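Local coordinates for protein poly-beta-1,6-N-acetyl-D-glucosamine N-deacetylase (Aggregatibacter actinomycetemcomitans, PDB 4U10) that probably removes acetyl groups from the N-acetylglucosamine units of poly-beta-1,6-N-acetyl-D-glucosamine through its zinc-binding polysaccharide deacetylase domain, the part of a longer protein that this chain represents, at residues Gly5-His10 against Lys67-Ser72; Tyr46-Trp51 against Tyr91-Val96; Asp146-Gly151 against Val185-Arg190. One frame throughout, in Å; residues are numbered along the deposited sequence.

Contact 1 (Gly5-His10 against Lys67-Ser72). With ZN (zinc ion), chain D.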
ATOM      1  N   GLY A   5       0.393   3.178 -15.230  1.00 17.52           N
ATOM      2  CA  GLY A   5       0.674   4.071 -14.135  1.00 18.00           C
ATOM      3  C   GLY A   5      -0.011   3.560 -12.867  1.00 16.55           C
ATOM      4  O   GLY A   5      -0.953   2.813 -12.934  1.00 17.84           O
ATOM      5  N   VAL A   6       0.456   4.006 -11.716  1.00 15.66           N
ATOM      6  CA  VAL A   6      -0.100   3.591 -10.446  1.00 14.87           C
ATOM      7  C   VAL A   6      -0.327   4.788  -9.545  1.00 14.32           C
ATOM      8  O   VAL A   6       0.580   5.581  -9.374  1.00 16.34           O
ATOM      9  CB  VAL A   6       0.783   2.537  -9.721  1.00 13.95           C
ATOM     10  CG1 VAL A   6       0.052   2.058  -8.464  1.00 14.22           C
ATOM     11  CG2 VAL A   6       1.083   1.327 -10.614  1.00 13.85           C
ATOM     12  N   LEU A   7      -1.506   4.912  -8.936  1.00 14.32           N
ATOM     13  CA  LEU A   7      -1.732   5.966  -7.948  1.00 14.36           C
ATOM     14  C   LEU A   7      -1.715   5.427  -6.521  1.00 14.71           C
ATOM     15  O   LEU A   7      -2.322   4.392  -6.230  1.00 14.59           O
ATOM     16  CB  LEU A   7      -3.025   6.686  -8.176  1.00 14.67           C
ATOM     17  CG  LEU A   7      -3.383   7.237  -9.596  1.00 15.59           C
ATOM     18  CD1 LEU A   7      -4.682   8.066  -9.570  1.00 14.74           C
ATOM     19  CD2 LEU A   7      -2.211   8.047 -10.141  1.00 16.50           C
ATOM     20  N   ALA A   8      -1.027   6.117  -5.616  1.00 13.82           N
ATOM     21  CA  ALA A   8      -0.957   5.652  -4.205  1.00 13.02           C
ATOM     22  C   ALA A   8      -1.752   6.547  -3.259  1.00 12.97           C
ATOM     23  O   ALA A   8      -1.347   7.692  -2.986  1.00 13.91           O
ATOM     24  CB  ALA A   8       0.514   5.581  -3.748  1.00 13.89           C
ATOM     25  N   TYR A   9      -2.807   6.011  -2.668  1.00 13.54           N
ATOM     26  CA  TYR A   9      -3.676   6.709  -1.751  1.00 14.09           C
ATOM     27  C   TYR A   9      -3.507   6.125  -0.351  1.00 14.79           C
ATOM     28  O   TYR A   9      -2.976   5.053  -0.222  1.00 17.14           O
ATOM     29  CB  TYR A   9      -5.157   6.515  -2.107  1.00 14.70           C
ATOM     30  CG  TYR A   9      -5.605   7.252  -3.376  1.00 15.17           C
ATOM     31  CD1 TYR A   9      -6.082   8.559  -3.327  1.00 15.07           C
ATOM     32  CD2 TYR A   9      -5.600   6.599  -4.608  1.00 16.03           C
ATOM     33  CE1 TYR A   9      -6.462   9.211  -4.513  1.00 16.52           C
ATOM     34  CE2 TYR A   9      -6.025   7.233  -5.786  1.00 14.81           C
ATOM     35  CZ  TYR A   9      -6.430   8.500  -5.754  1.00 14.47           C
ATOM     36  OH  TYR A   9      -6.807   9.110  -6.961  1.00 17.69           O
ATOM     37  N   HIS A  10      -3.934   6.854   0.678  1.00 14.57           N
ATOM     38  CA  HIS A  10      -3.945   6.344   2.057  1.00 15.61           C
ATOM     39  C   HIS A  10      -5.373   6.452   2.566  1.00 14.68           C
ATOM     40  O   HIS A  10      -6.288   5.768   2.017  1.00 15.75           O
ATOM     41  CB  HIS A  10      -2.893   7.099   2.888  1.00 15.55           C
ATOM     42  CG  HIS A  10      -1.509   6.785   2.443  1.00 15.39           C
ATOM     43  ND1 HIS A  10      -0.951   7.354   1.320  1.00 16.01           N
ATOM     44  CD2 HIS A  10      -0.625   5.872   2.882  1.00 15.12           C
ATOM     45  CE1 HIS A  10       0.240   6.839   1.104  1.00 15.82           C
ATOM     46  NE2 HIS A  10       0.470   5.943   2.047  1.00 16.95           N
ATOM     47  N   LYS A  67      -3.746   3.416 -21.855  1.00 23.06           N
ATOM     48  CA  LYS A  67      -3.657   4.321 -20.722  1.00 25.95           C
ATOM     49  C   LYS A  67      -4.137   3.595 -19.433  1.00 24.11           C
ATOM     50  O   LYS A  67      -4.977   4.106 -18.683  1.00 21.24           O
ATOM     51  CB  LYS A  67      -4.466   5.603 -20.994  1.00 30.99           C
ATOM     52  CG  LYS A  67      -4.260   6.186 -22.406  1.00 35.29           C
ATOM     53  CD  LYS A  67      -5.081   7.450 -22.613  1.00 41.61           C
ATOM     54  CE  LYS A  67      -4.367   8.682 -22.081  1.00 45.40           C
ATOM     55  NZ  LYS A  67      -3.357   9.144 -23.085  1.00 49.12           N
ATOM     56  N   ALA A  68      -3.599   2.402 -19.231  1.00 21.24           N
ATOM     57  CA  ALA A  68      -3.952   1.558 -18.069  1.00 22.51           C
ATOM     58  C   ALA A  68      -3.454   2.238 -16.795  1.00 20.53           C
ATOM     59  O   ALA A  68      -2.394   2.854 -16.783  1.00 18.70           O
ATOM     60  CB  ALA A  68      -3.339   0.165 -18.220  1.00 24.57           C
ATOM     61  N   VAL A  69      -4.233   2.139 -15.723  1.00 20.48           N
ATOM     62  CA  VAL A  69      -3.885   2.740 -14.460  1.00 20.21           C
ATOM     63  C   VAL A  69      -4.351   1.782 -13.366  1.00 18.27           C
ATOM     64  O   VAL A  69      -5.429   1.201 -13.458  1.00 16.06           O
ATOM     65  CB  VAL A  69      -4.642   4.061 -14.279  1.00 23.07           C
ATOM     66  CG1 VAL A  69      -4.427   4.614 -12.880  1.00 23.01           C
ATOM     67  CG2 VAL A  69      -4.225   5.049 -15.362  1.00 26.03           C
ATOM     68  N   VAL A  70      -3.527   1.623 -12.333  1.00 16.48           N
ATOM     69  CA  VAL A  70      -3.849   0.821 -11.156  1.00 15.04           C
ATOM     70  C   VAL A  70      -4.046   1.795  -9.971  1.00 15.17           C
ATOM     71  O   VAL A  70      -3.257   2.744  -9.759  1.00 13.78           O
ATOM     72  CB  VAL A  70      -2.745  -0.194 -10.805  1.00 15.06           C
ATOM     73  CG1 VAL A  70      -3.091  -1.032  -9.530  1.00 13.30           C
ATOM     74  CG2 VAL A  70      -2.527  -1.170 -11.936  1.00 15.85           C
ATOM     75  N   LEU A  71      -5.054   1.528  -9.158  1.00 15.59           N
ATOM     76  CA  LEU A  71      -5.315   2.325  -7.957  1.00 14.85           C
ATOM     77  C   LEU A  71      -4.844   1.532  -6.750  1.00 16.04           C
ATOM     78  O   LEU A  71      -5.141   0.385  -6.689  1.00 15.95           O
ATOM     79  CB  LEU A  71      -6.824   2.545  -7.787  1.00 16.92           C
ATOM     80  CG  LEU A  71      -7.564   3.272  -8.896  1.00 16.28           C
ATOM     81  CD1 LEU A  71      -9.067   3.359  -8.607  1.00 16.31           C
ATOM     82  CD2 LEU A  71      -6.991   4.643  -9.144  1.00 16.81           C
ATOM     83  N   SER A  72      -4.177   2.172  -5.768  1.00 15.20           N
ATOM     84  CA  SER A  72      -3.638   1.495  -4.594  1.00 15.55           C
ATOM     85  C   SER A  72      -3.884   2.285  -3.294  1.00 16.52           C
ATOM     86  O   SER A  72      -3.822   3.526  -3.308  1.00 15.84           O
ATOM     87  CB  SER A  72      -2.155   1.173  -4.773  1.00 16.45           C
ATOM     88  OG  SER A  72      -1.327   2.325  -4.913  1.00 14.63           O
TER
HETATM   89 ZN    ZN D 402       1.948   4.383   1.885  1.00 14.71          ZN
HETATM   90  O   HOH W   1       2.693   3.811   3.652  1.00  6.17           O

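Contact 2 (Tyr46-Trp51 against Tyr91-Val96)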
ATOM      1  N   TYR A  46      -8.264   7.223 -19.423  1.00 28.74           N
ATOM      2  CA  TYR A  46      -7.485   6.327 -18.578  1.00 27.19           C
ATOM      3  C   TYR A  46      -8.408   5.227 -18.148  1.00 24.91           C
ATOM      4  O   TYR A  46      -9.544   5.484 -17.709  1.00 26.85           O
ATOM      5  CB  TYR A  46      -6.867   7.081 -17.373  1.00 28.52           C
ATOM      6  CG  TYR A  46      -5.804   8.040 -17.834  1.00 30.44           C
ATOM      7  CD1 TYR A  46      -4.564   7.583 -18.229  1.00 34.11           C
ATOM      8  CD2 TYR A  46      -6.074   9.419 -17.962  1.00 38.13           C
ATOM      9  CE1 TYR A  46      -3.575   8.459 -18.686  1.00 37.65           C
ATOM     10  CE2 TYR A  46      -5.110  10.311 -18.442  1.00 37.11           C
ATOM     11  CZ  TYR A  46      -3.864   9.832 -18.799  1.00 40.58           C
ATOM     12  OH  TYR A  46      -2.893  10.706 -19.261  1.00 47.41           O
ATOM     13  N   ASN A  47      -7.924   3.992 -18.302  1.00 21.77           N
ATOM     14  CA  ASN A  47      -8.661   2.794 -17.987  1.00 19.13           C
ATOM     15  C   ASN A  47      -8.046   2.208 -16.720  1.00 18.83           C
ATOM     16  O   ASN A  47      -6.910   1.755 -16.742  1.00 16.30           O
ATOM     17  CB  ASN A  47      -8.503   1.822 -19.145  1.00 18.42           C
ATOM     18  CG  ASN A  47      -9.220   2.326 -20.408  1.00 19.64           C
ATOM     19  OD1 ASN A  47      -8.625   2.589 -21.475  1.00 22.59           O
ATOM     20  ND2 ASN A  47     -10.451   2.461 -20.280  1.00 16.70           N
ATOM     21  N   VAL A  48      -8.818   2.193 -15.649  1.00 18.11           N
ATOM     22  CA  VAL A  48      -8.487   1.477 -14.401  1.00 17.36           C
ATOM     23  C   VAL A  48      -8.561  -0.019 -14.564  1.00 17.45           C
ATOM     24  O   VAL A  48      -9.600  -0.604 -14.857  1.00 16.40           O
ATOM     25  CB  VAL A  48      -9.321   1.977 -13.209  1.00 16.72           C
ATOM     26  CG1 VAL A  48      -8.982   1.205 -11.927  1.00 16.64           C
ATOM     27  CG2 VAL A  48      -9.044   3.457 -13.012  1.00 15.79           C
ATOM     28  N   VAL A  49      -7.434  -0.652 -14.373  1.00 15.72           N
ATOM     29  CA  VAL A  49      -7.344  -2.089 -14.509  1.00 17.35           C
ATOM     30  C   VAL A  49      -6.977  -2.710 -13.157  1.00 17.75           C
ATOM     31  O   VAL A  49      -6.417  -2.066 -12.289  1.00 16.05           O
ATOM     32  CB  VAL A  49      -6.276  -2.474 -15.542  1.00 17.97           C
ATOM     33  CG1 VAL A  49      -6.619  -1.827 -16.900  1.00 18.44           C
ATOM     34  CG2 VAL A  49      -4.905  -2.082 -15.026  1.00 19.73           C
ATOM     35  N   SER A  50      -7.304  -3.975 -12.983  1.00 18.25           N
ATOM     36  CA  SER A  50      -6.982  -4.682 -11.760  1.00 18.80           C
ATOM     37  C   SER A  50      -5.572  -5.240 -11.866  1.00 19.05           C
ATOM     38  O   SER A  50      -5.000  -5.375 -12.974  1.00 17.38           O
ATOM     39  CB  SER A  50      -7.952  -5.849 -11.595  1.00 21.37           C
ATOM     40  OG  SER A  50      -7.783  -6.809 -12.649  1.00 20.43           O
ATOM     41  N   TRP A  51      -5.000  -5.579 -10.710  1.00 17.74           N
ATOM     42  CA  TRP A  51      -3.722  -6.204 -10.692  1.00 17.02           C
ATOM     43  C   TRP A  51      -3.761  -7.498 -11.495  1.00 16.82           C
ATOM     44  O   TRP A  51      -2.791  -7.831 -12.193  1.00 17.08           O
ATOM     45  CB  TRP A  51      -3.211  -6.407  -9.257  1.00 17.16           C
ATOM     46  CG  TRP A  51      -1.811  -6.846  -9.236  1.00 15.99           C
ATOM     47  CD1 TRP A  51      -1.391  -8.039  -8.826  1.00 15.51           C
ATOM     48  CD2 TRP A  51      -0.635  -6.134  -9.700  1.00 16.17           C
ATOM     49  NE1 TRP A  51      -0.046  -8.145  -8.991  1.00 16.52           N
ATOM     50  CE2 TRP A  51       0.450  -6.982  -9.506  1.00 15.56           C
ATOM     51  CE3 TRP A  51      -0.397  -4.857 -10.225  1.00 16.71           C
ATOM     52  CZ2 TRP A  51       1.763  -6.619  -9.829  1.00 15.53           C
ATOM     53  CZ3 TRP A  51       0.865  -4.524 -10.572  1.00 15.72           C
ATOM     54  CH2 TRP A  51       1.947  -5.408 -10.370  1.00 14.89           C
ATOM     55  N   TYR A  91     -18.078   3.023  -9.229  1.00 17.93           N
ATOM     56  CA  TYR A  91     -17.333   3.223 -10.460  1.00 18.90           C
ATOM     57  C   TYR A  91     -16.929   1.945 -11.187  1.00 19.61           C
ATOM     58  O   TYR A  91     -16.361   2.010 -12.273  1.00 19.56           O
ATOM     59  CB  TYR A  91     -16.083   4.030 -10.131  1.00 20.45           C
ATOM     60  CG  TYR A  91     -16.405   5.495 -10.001  1.00 20.74           C
ATOM     61  CD1 TYR A  91     -16.951   6.018  -8.852  1.00 20.52           C
ATOM     62  CD2 TYR A  91     -16.122   6.362 -11.064  1.00 21.73           C
ATOM     63  CE1 TYR A  91     -17.221   7.398  -8.758  1.00 21.26           C
ATOM     64  CE2 TYR A  91     -16.409   7.717 -11.002  1.00 21.40           C
ATOM     65  CZ  TYR A  91     -16.991   8.237  -9.865  1.00 20.74           C
ATOM     66  OH  TYR A  91     -17.226   9.603  -9.851  1.00 21.03           O
ATOM     67  N   ASN A  92     -17.192   0.814 -10.568  1.00 20.97           N
ATOM     68  CA  ASN A  92     -16.584  -0.453 -10.941  1.00 24.89           C
ATOM     69  C   ASN A  92     -15.043  -0.372 -11.220  1.00 23.14           C
ATOM     70  O   ASN A  92     -14.501  -0.859 -12.223  1.00 20.88           O
ATOM     71  CB  ASN A  92     -17.384  -1.105 -12.071  1.00 28.29           C
ATOM     72  CG  ASN A  92     -17.082  -2.575 -12.196  1.00 33.00           C
ATOM     73  OD1 ASN A  92     -17.008  -3.309 -11.201  1.00 30.95           O
ATOM     74  ND2 ASN A  92     -16.872  -3.005 -13.415  1.00 35.70           N
ATOM     75  N   TYR A  93     -14.365   0.257 -10.263  1.00 19.18           N
ATOM     76  CA  TYR A  93     -12.908   0.367 -10.223  1.00 18.45           C
ATOM     77  C   TYR A  93     -12.280  -0.621  -9.295  1.00 16.48           C
ATOM     78  O   TYR A  93     -12.579  -0.649  -8.096  1.00 14.89           O
ATOM     79  CB  TYR A  93     -12.498   1.767  -9.765  1.00 17.83           C
ATOM     80  CG  TYR A  93     -12.580   2.845 -10.805  1.00 19.27           C
ATOM     81  CD1 TYR A  93     -12.939   2.587 -12.144  1.00 20.82           C
ATOM     82  CD2 TYR A  93     -12.245   4.137 -10.472  1.00 19.35           C
ATOM     83  CE1 TYR A  93     -12.981   3.627 -13.081  1.00 22.82           C
ATOM     84  CE2 TYR A  93     -12.271   5.152 -11.413  1.00 23.17           C
ATOM     85  CZ  TYR A  93     -12.655   4.901 -12.714  1.00 21.66           C
ATOM     86  OH  TYR A  93     -12.640   5.955 -13.616  1.00 25.67           O
ATOM     87  N   PRO A  94     -11.424  -1.490  -9.836  1.00 17.85           N
ATOM     88  CA  PRO A  94     -10.654  -2.323  -8.934  1.00 16.70           C
ATOM     89  C   PRO A  94      -9.476  -1.543  -8.337  1.00 15.08           C
ATOM     90  O   PRO A  94      -9.100  -0.443  -8.828  1.00 13.83           O
ATOM     91  CB  PRO A  94     -10.121  -3.421  -9.832  1.00 17.79           C
ATOM     92  CG  PRO A  94     -10.067  -2.832 -11.179  1.00 20.20           C
ATOM     93  CD  PRO A  94     -11.148  -1.797 -11.244  1.00 20.28           C
ATOM     94  N   ALA A  95      -8.863  -2.151  -7.345  1.00 14.25           N
ATOM     95  CA  ALA A  95      -7.776  -1.531  -6.594  1.00 13.34           C
ATOM     96  C   ALA A  95      -6.966  -2.615  -5.843  1.00 13.96           C
ATOM     97  O   ALA A  95      -7.415  -3.733  -5.677  1.00 13.58           O
ATOM     98  CB  ALA A  95      -8.373  -0.560  -5.612  1.00 13.14           C
ATOM     99  N   VAL A  96      -5.769  -2.218  -5.428  1.00 13.68           N
ATOM    100  CA  VAL A  96      -4.895  -2.926  -4.552  1.00 14.02           C
ATOM    101  C   VAL A  96      -4.985  -2.273  -3.166  1.00 14.90           C
ATOM    102  O   VAL A  96      -4.940  -1.056  -3.057  1.00 16.63           O
ATOM    103  CB  VAL A  96      -3.451  -2.855  -5.068  1.00 12.57           C
ATOM    104  CG1 VAL A  96      -2.514  -3.472  -4.048  1.00 13.54           C
ATOM    105  CG2 VAL A  96      -3.332  -3.575  -6.392  1.00 12.77           C
TER
HETATM  106  O   HOH W   2     -11.269   4.828 -15.824  1.00 24.18           O
HETATM  107  O   HOH W   3      -6.652  -0.752  -9.703  1.00 13.71           O
HETATM  108  O   HOH W   4      -7.286  -5.396  -8.238  1.00 17.98           O

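Contact 3 (Asp146-Gly151 against Val185-Arg190). With ZN (zinc ion), chain C.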
ATOM      1  N   ASP A 146       4.296  -7.108   8.168  1.00 13.46           N
ATOM      2  CA  ASP A 146       3.558  -7.519   9.310  1.00 13.41           C
ATOM      3  C   ASP A 146       3.595  -6.428  10.404  1.00 13.10           C
ATOM      4  O   ASP A 146       2.579  -5.878  10.815  1.00 13.69           O
ATOM      5  CB  ASP A 146       4.044  -8.891   9.856  1.00 13.14           C
ATOM      6  CG  ASP A 146       2.953  -9.576  10.694  1.00 13.53           C
ATOM      7  OD1 ASP A 146       1.750  -9.516  10.291  1.00 11.88           O
ATOM      8  OD2 ASP A 146       3.314 -10.216  11.695  1.00 14.61           O
ATOM      9  N   ASN A 147       4.772  -6.152  10.877  1.00 13.17           N
ATOM     10  CA  ASN A 147       4.989  -5.152  11.914  1.00 13.58           C
ATOM     11  C   ASN A 147       6.277  -4.324  11.682  1.00 13.92           C
ATOM     12  O   ASN A 147       7.057  -4.089  12.589  1.00 14.90           O
ATOM     13  CB  ASN A 147       5.009  -5.833  13.270  1.00 13.70           C
ATOM     14  CG  ASN A 147       5.082  -4.847  14.405  1.00 14.89           C
ATOM     15  OD1 ASN A 147       4.647  -3.757  14.266  1.00 14.68           O
ATOM     16  ND2 ASN A 147       5.691  -5.215  15.476  1.00 16.97           N
ATOM     17  N   LEU A 148       6.493  -3.878  10.438  1.00 13.63           N
ATOM     18  CA  LEU A 148       7.619  -2.995  10.093  1.00 12.22           C
ATOM     19  C   LEU A 148       7.182  -1.641   9.485  1.00 13.25           C
ATOM     20  O   LEU A 148       7.929  -0.989   8.709  1.00 11.78           O
ATOM     21  CB  LEU A 148       8.617  -3.763   9.206  1.00 12.49           C
ATOM     22  CG  LEU A 148       9.347  -4.971   9.813  1.00 11.46           C
ATOM     23  CD1 LEU A 148      10.087  -5.749   8.741  1.00 11.86           C
ATOM     24  CD2 LEU A 148      10.268  -4.628  10.996  1.00 12.72           C
ATOM     25  N   HIS A 149       5.997  -1.182   9.901  1.00 12.32           N
ATOM     26  CA  HIS A 149       5.478   0.097   9.484  1.00 13.08           C
ATOM     27  C   HIS A 149       5.706   1.043  10.636  1.00 14.02           C
ATOM     28  O   HIS A 149       4.754   1.614  11.182  1.00 14.84           O
ATOM     29  CB  HIS A 149       4.009  -0.009   9.234  1.00 12.30           C
ATOM     30  CG  HIS A 149       3.470   1.064   8.358  1.00 12.30           C
ATOM     31  ND1 HIS A 149       3.361   2.374   8.745  1.00 13.04           N
ATOM     32  CD2 HIS A 149       3.029   1.017   7.081  1.00 13.62           C
ATOM     33  CE1 HIS A 149       2.893   3.093   7.753  1.00 12.88           C
ATOM     34  NE2 HIS A 149       2.628   2.281   6.747  1.00 13.10           N
ATOM     35  N   HIS A 150       6.952   1.085  11.095  1.00 16.29           N
ATOM     36  CA  HIS A 150       7.369   1.944  12.249  1.00 16.38           C
ATOM     37  C   HIS A 150       8.845   2.244  12.065  1.00 15.06           C
ATOM     38  O   HIS A 150       9.483   1.677  11.158  1.00 16.71           O
ATOM     39  CB  HIS A 150       7.112   1.281  13.606  1.00 18.06           C
ATOM     40  CG  HIS A 150       7.859  -0.017  13.810  1.00 19.19           C
ATOM     41  ND1 HIS A 150       9.171  -0.076  14.217  1.00 19.07           N
ATOM     42  CD2 HIS A 150       7.486  -1.299  13.599  1.00 19.37           C
ATOM     43  CE1 HIS A 150       9.555  -1.334  14.307  1.00 18.79           C
ATOM     44  NE2 HIS A 150       8.542  -2.096  13.958  1.00 18.74           N
ATOM     45  N   GLY A 151       9.382   3.149  12.878  1.00 14.59           N
ATOM     46  CA  GLY A 151      10.810   3.360  12.970  1.00 14.41           C
ATOM     47  C   GLY A 151      11.571   2.439  13.905  1.00 15.69           C
ATOM     48  O   GLY A 151      11.007   1.814  14.810  1.00 14.10           O
ATOM     49  N   VAL A 185      13.143 -10.956   6.549  1.00 14.97           N
ATOM     50  CA  VAL A 185      12.635 -12.198   6.042  1.00 15.14           C
ATOM     51  C   VAL A 185      11.504 -12.719   6.933  1.00 14.85           C
ATOM     52  O   VAL A 185      10.472 -13.117   6.443  1.00 14.93           O
ATOM     53  CB  VAL A 185      13.730 -13.268   5.948  1.00 15.22           C
ATOM     54  CG1 VAL A 185      13.110 -14.603   5.529  1.00 15.04           C
ATOM     55  CG2 VAL A 185      14.791 -12.828   4.926  1.00 16.81           C
ATOM     56  N   GLN A 186      11.670 -12.724   8.240  1.00 15.65           N
ATOM     57  CA  GLN A 186      10.625 -13.349   9.083  1.00 16.95           C
ATOM     58  C   GLN A 186       9.379 -12.496   9.168  1.00 15.67           C
ATOM     59  O   GLN A 186       8.280 -13.046   9.208  1.00 14.25           O
ATOM     60  CB  GLN A 186      11.145 -13.708  10.476  1.00 18.08           C
ATOM     61  CG  GLN A 186      12.415 -14.599  10.435  1.00 22.88           C
ATOM     62  CD  GLN A 186      12.306 -15.795   9.462  1.00 24.57           C
ATOM     63  OE1 GLN A 186      13.312 -16.313   8.961  1.00 31.73           O
ATOM     64  NE2 GLN A 186      11.118 -16.173   9.148  1.00 26.34           N
ATOM     65  N   ASP A 187       9.561 -11.162   9.230  1.00 14.31           N
ATOM     66  CA  ASP A 187       8.393 -10.274   9.273  1.00 14.26           C
ATOM     67  C   ASP A 187       7.565 -10.437   7.995  1.00 14.15           C
ATOM     68  O   ASP A 187       6.369 -10.606   8.080  1.00 12.76           O
ATOM     69  CB  ASP A 187       8.794  -8.815   9.429  1.00 14.69           C
ATOM     70  CG  ASP A 187       7.589  -7.904   9.544  1.00 14.94           C
ATOM     71  OD1 ASP A 187       7.130  -7.505   8.460  1.00 12.23           O
ATOM     72  OD2 ASP A 187       7.106  -7.682  10.684  1.00 15.38           O
ATOM     73  N   PHE A 188       8.212 -10.372   6.831  1.00 13.37           N
ATOM     74  CA  PHE A 188       7.523 -10.568   5.566  1.00 12.57           C
ATOM     75  C   PHE A 188       6.857 -11.902   5.425  1.00 14.02           C
ATOM     76  O   PHE A 188       5.761 -12.004   4.893  1.00 14.75           O
ATOM     77  CB  PHE A 188       8.435 -10.308   4.356  1.00 12.80           C
ATOM     78  CG  PHE A 188       9.069  -8.946   4.343  1.00 13.00           C
ATOM     79  CD1 PHE A 188       8.580  -7.921   5.141  1.00 12.69           C
ATOM     80  CD2 PHE A 188      10.105  -8.654   3.450  1.00 11.72           C
ATOM     81  CE1 PHE A 188       9.127  -6.702   5.145  1.00 12.58           C
ATOM     82  CE2 PHE A 188      10.678  -7.409   3.431  1.00 12.41           C
ATOM     83  CZ  PHE A 188      10.170  -6.395   4.271  1.00 12.98           C
ATOM     84  N   SER A 189       7.535 -12.953   5.834  1.00 15.74           N
ATOM     85  CA  SER A 189       6.975 -14.270   5.823  1.00 16.35           C
ATOM     86  C   SER A 189       5.759 -14.420   6.783  1.00 16.74           C
ATOM     87  O   SER A 189       4.758 -15.006   6.407  1.00 13.95           O
ATOM     88  CB  SER A 189       8.060 -15.277   6.161  1.00 18.16           C
ATOM     89  OG  SER A 189       7.465 -16.437   6.650  1.00 20.72           O
ATOM     90  N   ARG A 190       5.798 -13.839   7.980  1.00 15.75           N
ATOM     91  CA  ARG A 190       4.585 -13.814   8.819  1.00 15.04           C
ATOM     92  C   ARG A 190       3.417 -13.031   8.203  1.00 14.02           C
ATOM     93  O   ARG A 190       2.267 -13.376   8.388  1.00 13.95           O
ATOM     94  CB  ARG A 190       4.857 -13.186  10.192  1.00 17.48           C
ATOM     95  CG  ARG A 190       5.832 -13.939  11.086  1.00 19.74           C
ATOM     96  CD  ARG A 190       6.182 -13.033  12.286  1.00 23.15           C
ATOM     97  NE  ARG A 190       7.453 -13.436  12.811  1.00 29.29           N
ATOM     98  CZ  ARG A 190       8.428 -12.661  13.272  1.00 30.94           C
ATOM     99  NH1 ARG A 190       8.303 -11.338  13.333  1.00 28.06           N
ATOM    100  NH2 ARG A 190       9.570 -13.262  13.714  1.00 34.99           N
TER
HETATM  101 ZN    ZN C 401       1.786   2.785   4.936  1.00 14.83          ZN
HETATM  102  O   HOH W   5       5.975  -9.528  12.788  1.00 16.99           O
HETATM  103  O   HOH W   6       8.349  -7.257  13.174  1.00 15.25           O
HETATM  104  O   HOH W   1       2.693   3.811   3.652  1.00  6.17           O

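Contact 1 (Gly5-His10 against Lys67-Ser72)
V6 lies alongside V70, both pointing the same way, with V6 CG2 4.1 Å from V70 CB. Its other methyl, CG1, is anti to the backbone N (chi1 -174°) and reaches further along the neighbouring strand to S72 OG, 3.8 Å away. A8 shares this face of the sheet, its CB also beside that hydroxyl. On the face of L7 and L71, the two leucines run side by side and meet through L7 CD1 and L71 CD2, 4.2 Å apart. L71 CD2 also lies near the plane of the Y9 ring, at its edge, and helix 31-42 packs over this side through L34, F38 and L41. The backbones form a parallel ladder in register from G5 with V69 to A8 with S72, part of the central parallel strands of the distorted beta/alpha barrel found in polysaccharide deacetylases. Its bonds include V70 N to G5 O and L7 N to V70 O, both 2.9 Å. L7 O is gripped twice by S72: the backbone N lies nearly in line with the C=O, though its N-H is bent away (133° at the hydrogen), whereas OG donates at 2.6 Å from above the carbonyl plane. S72 OG, between the backbone N and the carbonyl carbon (chi1 63°), lies beside L7 O and is also hydrogen-bonded to R247. Y9 N completes the last rung by donating to S72 O at 2.8 Å, and Y9 OH is hydrogen-bonded to H37. Just past the paired residues, H10 NE2 binds a zinc ion together with D74, which follows S72 closely on the partner strand.

Contact 2 (Tyr46-Trp51 against Tyr91-Val96)
V48 presses CG2 squarely onto the Y93 ring, a CH-pi contact with the methyl 3.8 Å from the ring centroid and 7° off the normal. The opposite face carries Y91 CB, displaced toward the rim, so the ring is sandwiched between the two. V48 CG1, anti to the backbone N (chi1 179°), runs past P94 in the opposite direction, 3.8 Å from P94 CD and 3.5 Å from P94 O. The close packing continues along P94: its CG lies 3.5 Å from S50 N, and its CB meets S50 CB. These residues stand where strand 47-48 leaves the sheet and strand 95-99 enters it, both paired parallel to strand 68-75, each next to a helix end. N92 closes helix 79-91 in a Schellman motif, and S50 is the N-cap of helix 51-58, its side chain capping a backbone N. In the looser part the segments exchange no direct hydrogen bond, and three waters link them, two between backbone atoms and one from Y46 O to the Y93 hydroxyl. The last of these donates to Y46 O and, at 2.8 Å, to Y93 OH, which is also hydrogen-bonded to F38 O. A second donates to V49 O and to P94 O, the latter at 2.6 Å, and bridges the two carbonyls beside the proline. The third link is slacker, since the water that donates to A95 O accepts only a weak bond from W51 N. Near it, the apolar contact thins to W51 CB against V96 CG2 at 4.0 Å, while the indole turns away to meet F230 and H228 edge-to-face.

Contact 3 (Asp146-Gly151 against Val185-Arg190)
D187 offers its carboxylate to two successive backbone N-H groups of the loop. D146 N donates to OD1 at 2.9 Å, on the syn side but 26° out of the carboxylate plane; N147 N donates to OD2 at 2.8 Å, on its syn lone pair. With CG anti to the backbone N (chi1 -177°), D187 reaches out from the helix to the loop, and this grip probably helps fix the backbone between the zinc ligands H144 and H149. Water adds a second layer: one molecule accepts from R190 NH1 and lies 3.0 Å from D187 OD2, beside D146 OD2 as well. D146 OD1 turns to S101 OG instead. L148 CD1 packs against the D187 carboxylate carbon CG at 3.4 Å, and its apolar contact is with F188 CE1 at 3.8 Å. One residue on, H149 NE2 binds zinc with D75 and H144, the Asp-His-His metal site of the polysaccharide deacetylase family. The loop, between strands 139-141 and 151-153, thus rests on helix 177-199, where R183 and L184 also touch L148, while F188 packs that helix against A220 and A221 of helix 215-222.

In the fold
Contacts 1 and 2 cross along the chain, and their centres are about 8 Å apart. Both belong to one sheet: strand 68-75 pairs with strand 3-13 on one side, and with strands 47-48 and 95-99 along its other edge, so V69 probably hydrogen-bonds to both N47 and V49. Contact 3 comes later in the sequence, across the chain's centre, its centre about 24 Å from that of contact 1 and about 28 Å from that of contact 2, and joins a loop to helix 177-199. Contacts 1 and 3 nevertheless converge where one water binds both the zinc of H10 and that of H149, while contact 2 packs the ends of strands 47-48 and 95-99 together.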